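Local coordinates for polyporopepsin (Irpex lacteus, PDB 1WKR), which cleaves proteins as a pepsin-like aspartic endopeptidase with broad specificity and milk-clotting activity, at residues G241-T246 with V289-G294. Sequence-based numbering, arbitrary orientation.
Sequences GLLRLT and VYLIVG
Residues 243-245 and 289-290 run antiparallel as a short beta bridge, in which Arg244 faces Tyr290 as a non-hydrogen-bonded pair with CA atoms 4.5 Å apart. Leu291 N donates to Leu243 O (2.9 Å) from above the carbonyl plane. On the other side of the pair, Leu245 N reaches Val289 O (3.0 Å) within the plane of its carbonyl. The bridge lies in the C-terminal lobe of the bilobal pepsin fold, away from the catalytic aspartates Asp32 and Asp212. Beyond it the two chains diverge, and one water takes over: it accepts from Leu243 N and donates to Leu291 O and Val293 O, tying together backbone atoms that do not bond directly. A second water spans Leu245 O and Val289 N at the other end.

On one face, the extended chain of Arg244, with CG anti to the backbone N (chi1 -174°), runs alongside the Tyr290 ring in the same direction. Arg244 CD packs 3.9 Å from Tyr290 CE1, and the guanidinium stands nearly perpendicular to the ring plane. Tyr290 OH is hydrogen-bonded to Ser285 N, which fixes the far end of the ring. Separately, the side chain of Leu242 crosses that of Tyr290 at about a right angle, its CD1 touching Tyr290 CB. An alanine in place of Tyr290 would probably deprive the Arg244 methylenes of their aromatic neighbour and leave Ser285 N without this acceptor.

On the opposite face from Arg244 and Tyr290, Leu245 CB packs against Val289 CG1. Leu291 lies beside that pair; its CD1 touches Leu243 CB, and Phe225 and Tyr228 of helix 222-232 cover Leu243 and Leu291 respectively. Leu245 and Leu291 cross at about a right angle, their closest approach being methyl to methyl, Leu245 CD1 to Leu291 CD2 at 3.7 Å.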
loop_
_atom_site.group_PDB
_atom_site.type_symbol
_atom_site.label_atom_id
_atom_site.label_comp_id
_atom_site.label_asym_id
_atom_site.label_seq_id
_atom_site.Cartn_x
_atom_site.Cartn_y
_atom_site.Cartn_z
ATOM N N GLY A 241 -0.530 -3.522 20.476
ATOM C CA GLY A 241 0.614 -3.711 19.663
ATOM C C GLY A 241 1.188 -2.485 18.974
ATOM O O GLY A 241 2.081 -2.531 18.137
ATOM N N LEU A 242 0.667 -1.301 19.435
ATOM C CA LEU A 242 1.180 0.026 18.939
ATOM C C LEU A 242 1.910 0.707 20.030
ATOM O O LEU A 242 1.639 0.469 21.281
ATOM C CB LEU A 242 0.016 0.844 18.457
ATOM C CG LEU A 242 -0.792 0.245 17.255
ATOM C CD1 LEU A 242 -1.866 1.195 16.842
ATOM C CD2 LEU A 242 0.135 -0.062 16.065
ATOM N N LEU A 243 2.753 1.655 19.747
ATOM C CA LEU A 243 3.312 2.552 20.772
ATOM C C LEU A 243 2.215 3.422 21.316
ATOM O O LEU A 243 1.253 3.736 20.615
ATOM C CB LEU A 243 4.342 3.424 20.122
ATOM C CG LEU A 243 5.661 2.766 19.734
ATOM C CD1 LEU A 243 6.550 3.733 18.936
ATOM C CD2 LEU A 243 6.411 2.207 20.935
ATOM N N ARG A 244 2.329 3.834 22.567
ATOM C CA ARG A 244 1.374 4.724 23.208
ATOM C C ARG A 244 2.105 5.947 23.773
ATOM O O ARG A 244 3.204 5.859 24.277
ATOM C CB ARG A 244 0.600 4.035 24.326
ATOM C CG ARG A 244 -0.518 4.830 24.970
ATOM C CD ARG A 244 -1.299 4.111 26.185
ATOM N NE ARG A 244 -2.151 5.176 26.950
ATOM C CZ ARG A 244 -3.438 5.153 27.065
ATOM N NH1 ARG A 244 -4.260 4.139 26.657
ATOM N NH2 ARG A 244 -4.039 6.238 27.544
ATOM N N LEU A 245 1.405 7.096 23.690
ATOM C CA LEU A 245 1.861 8.346 24.307
ATOM C C LEU A 245 0.811 8.752 25.386
ATOM O O LEU A 245 -0.336 8.555 25.244
ATOM C CB LEU A 245 1.877 9.500 23.252
ATOM C CG LEU A 245 2.866 9.315 22.112
ATOM C CD1 LEU A 245 2.793 10.569 21.221
ATOM C CD2 LEU A 245 4.280 9.127 22.662
ATOM N N THR A 246 1.375 9.427 26.411
ATOM C CA THR A 246 0.487 10.150 27.339
ATOM C C THR A 246 -0.068 11.405 26.680
ATOM O O THR A 246 0.356 11.851 25.616
ATOM C CB THR A 246 1.284 10.601 28.576
ATOM O OG1 THR A 246 2.294 11.536 28.183
ATOM C CG2 THR A 246 1.936 9.405 29.310
ATOM N N VAL A 289 -3.829 7.755 23.072
ATOM C CA VAL A 289 -3.052 8.042 21.832
ATOM C C VAL A 289 -2.128 6.850 21.490
ATOM O O VAL A 289 -1.200 6.559 22.250
ATOM C CB VAL A 289 -2.197 9.281 22.048
ATOM C CG1 VAL A 289 -1.353 9.541 20.787
ATOM C CG2 VAL A 289 -3.124 10.483 22.276
ATOM N N TYR A 290 -2.372 6.233 20.335
ATOM C CA TYR A 290 -1.534 5.131 19.853
ATOM C C TYR A 290 -0.904 5.567 18.540
ATOM O O TYR A 290 -1.525 6.262 17.709
ATOM C CB TYR A 290 -2.370 3.825 19.612
ATOM C CG TYR A 290 -3.097 3.427 20.866
ATOM C CD1 TYR A 290 -2.472 2.829 21.903
ATOM C CD2 TYR A 290 -4.465 3.666 20.969
ATOM C CE1 TYR A 290 -3.155 2.448 23.129
ATOM C CE2 TYR A 290 -5.175 3.250 22.139
ATOM C CZ TYR A 290 -4.465 2.686 23.086
ATOM O OH TYR A 290 -5.238 2.325 24.288
ATOM N N LEU A 291 0.328 5.190 18.303
ATOM C CA LEU A 291 1.111 5.635 17.158
ATOM C C LEU A 291 1.106 4.650 16.044
ATOM O O LEU A 291 1.101 3.414 16.254
ATOM C CB LEU A 291 2.521 5.983 17.551
ATOM C CG LEU A 291 2.689 6.939 18.741
ATOM C CD1 LEU A 291 4.139 7.269 18.978
ATOM C CD2 LEU A 291 1.840 8.196 18.518
ATOM N N ILE A 292 1.168 5.164 14.802
ATOM C CA ILE A 292 1.185 4.302 13.609
ATOM C C ILE A 292 2.564 4.136 13.010
ATOM O O ILE A 292 2.687 3.479 11.986
ATOM C CB ILE A 292 0.092 4.698 12.570
ATOM C CG1 ILE A 292 0.159 6.183 12.126
ATOM C CG2 ILE A 292 -1.279 4.390 13.156
ATOM C CD1 ILE A 292 1.438 6.546 11.413
ATOM N N VAL A 293 3.577 4.686 13.646
ATOM C CA VAL A 293 4.976 4.387 13.310
ATOM C C VAL A 293 5.353 3.124 14.007
ATOM O O VAL A 293 5.225 3.047 15.261
ATOM C CB VAL A 293 5.903 5.569 13.676
ATOM C CG1 VAL A 293 7.361 5.188 13.420
ATOM C CG2 VAL A 293 5.509 6.791 12.876
ATOM N N GLY A 294 5.773 2.115 13.280
ATOM C CA GLY A 294 6.119 0.797 13.819
ATOM C C GLY A 294 7.456 0.306 13.446
ATOM O O GLY A 294 8.154 0.947 12.635
HETATM O O HOH W 1 3.336 1.888 16.821
HETATM O O HOH W 2 -3.008 8.726 25.789
#